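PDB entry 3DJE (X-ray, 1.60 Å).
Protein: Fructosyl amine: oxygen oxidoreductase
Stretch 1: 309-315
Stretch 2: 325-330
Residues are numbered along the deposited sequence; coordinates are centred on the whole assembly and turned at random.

Stretch 1 (309-315) AETRVRA
Stretch 2 (325-330) ADRPFS

Residues 309-315 form part of a longer α-helix, with phi/psi near -63/-42 and the i-to-i+4 bonds Val313 N to Ala309 O (2.9 Å), Arg314 N to Glu310 O and Ala315 N to Thr311 O (both 3.0 Å). Stretch 2 is irregular: Ala325 (-66/-21) and Asp326 (-109/2) turn the chain, then Arg327, Pro328 and Phe329 extend it, with phi -64 to -75 and psi 139 to 147. It runs back along the helix, its CA atoms diverging from 5.1 Å at Arg314-Ala325 to 9.2 Å at Glu310-Phe329.

Arg314, its CB directed toward stretch 2, spans the gap with a long m, t, t side chain (chi4 -80°). Its planar, many-donor guanidinium suits backbone carbonyls at its edge: Arg314 NH2 donates to Ala325 O and Arg327 O, both at 2.8 Å, and Arg314 NH1 donates to Arg327 O at 3.1 Å. Glu310, one turn earlier (t, t, chi3 26°), supplies the balancing charge: its OE2 accepts from Arg314 NE and NH1, each at 3.1 Å, both hydrogen bonds being part of a salt bridge.

Phe329 (m, chi2 -32°) offers a flat π surface to the guanidinium. The planes lie 4° apart, and Arg314 CZ sits 4.2 Å from the centroid of the Phe329 ring, an off-centre cation-π contact. Aliphatic atoms complete the packing: Val313 (t) places CG1 3.8 Å from Phe329 CZ, and Glu310 CG lies 3.5 Å from Phe329 CE2.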

# COMPACT_ATOMS: atom_id res chain seq x y z
N ALA A 309 9.94 2.33 -17.08
CA ALA A 309 10.13 2.13 -15.63
C ALA A 309 11.46 1.45 -15.33
O ALA A 309 12.17 1.87 -14.41
CB ALA A 309 8.95 1.34 -15.03
N GLU A 310 11.81 0.43 -16.11
CA GLU A 310 13.15 -0.15 -16.03
C GLU A 310 14.24 0.92 -16.18
O GLU A 310 15.21 0.92 -15.44
CB GLU A 310 13.35 -1.23 -17.08
CG GLU A 310 14.79 -1.71 -17.17
CD GLU A 310 14.96 -2.91 -18.10
OE1 GLU A 310 14.14 -3.08 -19.02
OE2 GLU A 310 15.93 -3.68 -17.91
N THR A 311 14.09 1.81 -17.17
CA THR A 311 15.08 2.87 -17.38
C THR A 311 15.21 3.76 -16.14
O THR A 311 16.33 4.09 -15.73
CB THR A 311 14.71 3.70 -18.64
OG1 THR A 311 14.67 2.80 -19.75
CG2 THR A 311 15.74 4.79 -18.92
N ARG A 312 14.08 4.09 -15.51
CA ARG A 312 14.10 4.90 -14.30
C ARG A 312 14.76 4.18 -13.13
O ARG A 312 15.50 4.78 -12.37
CB ARG A 312 12.70 5.36 -13.91
CG ARG A 312 12.06 6.32 -14.91
CD ARG A 312 10.75 6.87 -14.37
NE ARG A 312 9.75 5.81 -14.17
CZ ARG A 312 8.74 5.55 -15.00
NH1 ARG A 312 8.56 6.25 -16.11
NH2 ARG A 312 7.90 4.57 -14.71
N VAL A 313 14.50 2.87 -13.01
CA VAL A 313 15.14 2.05 -11.97
C VAL A 313 16.66 2.05 -12.12
O VAL A 313 17.37 2.25 -11.14
CB VAL A 313 14.62 0.58 -12.01
CG1 VAL A 313 15.49 -0.35 -11.17
CG2 VAL A 313 13.17 0.52 -11.55
N ARG A 314 17.14 1.82 -13.33
CA ARG A 314 18.59 1.75 -13.58
C ARG A 314 19.25 3.12 -13.41
O ARG A 314 20.40 3.18 -12.97
CB ARG A 314 18.88 1.12 -14.95
CG ARG A 314 18.31 -0.30 -15.07
CD ARG A 314 18.87 -1.06 -16.25
NE ARG A 314 18.30 -2.40 -16.36
CZ ARG A 314 18.67 -3.46 -15.64
NH1 ARG A 314 18.07 -4.62 -15.84
NH2 ARG A 314 19.64 -3.35 -14.73
N ALA A 315 18.51 4.19 -13.70
CA ALA A 315 18.98 5.56 -13.44
C ALA A 315 19.17 5.82 -11.95
O ALA A 315 20.17 6.41 -11.52
CB ALA A 315 18.03 6.58 -14.06
N ALA A 325 23.74 -1.49 -11.36
CA ALA A 325 22.83 -0.81 -12.28
C ALA A 325 22.52 -1.57 -13.57
O ALA A 325 21.50 -1.32 -14.22
CB ALA A 325 23.32 0.60 -12.58
N ASP A 326 23.40 -2.51 -13.92
CA ASP A 326 23.25 -3.28 -15.15
C ASP A 326 22.86 -4.74 -14.90
O ASP A 326 22.73 -5.52 -15.84
CB ASP A 326 24.54 -3.22 -15.98
CG ASP A 326 24.80 -1.82 -16.53
OD1 ASP A 326 23.84 -1.12 -16.93
OD2 ASP A 326 25.99 -1.42 -16.57
N ARG A 327 22.66 -5.09 -13.63
CA ARG A 327 22.23 -6.45 -13.27
C ARG A 327 20.84 -6.77 -13.82
O ARG A 327 19.94 -5.93 -13.78
CB ARG A 327 22.22 -6.62 -11.74
CG ARG A 327 23.56 -6.42 -11.06
CD ARG A 327 24.49 -7.60 -11.22
NE ARG A 327 25.67 -7.42 -10.38
CZ ARG A 327 25.82 -7.92 -9.15
NH1 ARG A 327 24.87 -8.65 -8.59
NH2 ARG A 327 26.94 -7.68 -8.48
N PRO A 328 20.66 -8.01 -14.32
CA PRO A 328 19.32 -8.40 -14.74
C PRO A 328 18.38 -8.43 -13.54
O PRO A 328 18.81 -8.75 -12.42
CB PRO A 328 19.51 -9.82 -15.28
CG PRO A 328 20.74 -10.32 -14.62
CD PRO A 328 21.63 -9.10 -14.53
N PHE A 329 17.11 -8.08 -13.77
CA PHE A 329 16.08 -8.21 -12.73
C PHE A 329 15.69 -9.68 -12.54
O PHE A 329 15.58 -10.42 -13.52
CB PHE A 329 14.84 -7.41 -13.09
CG PHE A 329 15.09 -5.94 -13.31
CD1 PHE A 329 16.09 -5.26 -12.62
CD2 PHE A 329 14.28 -5.23 -14.20
CE1 PHE A 329 16.30 -3.90 -12.82
CE2 PHE A 329 14.48 -3.86 -14.40
CZ PHE A 329 15.49 -3.19 -13.71
N SER A 330 15.47 -10.08 -11.29
CA SER A 330 15.04 -11.46 -11.01
C SER A 330 13.51 -11.56 -10.89
O SER A 330 12.95 -12.66 -10.93
CB SER A 330 15.67 -11.96 -9.72
OG SER A 330 15.31 -11.10 -8.65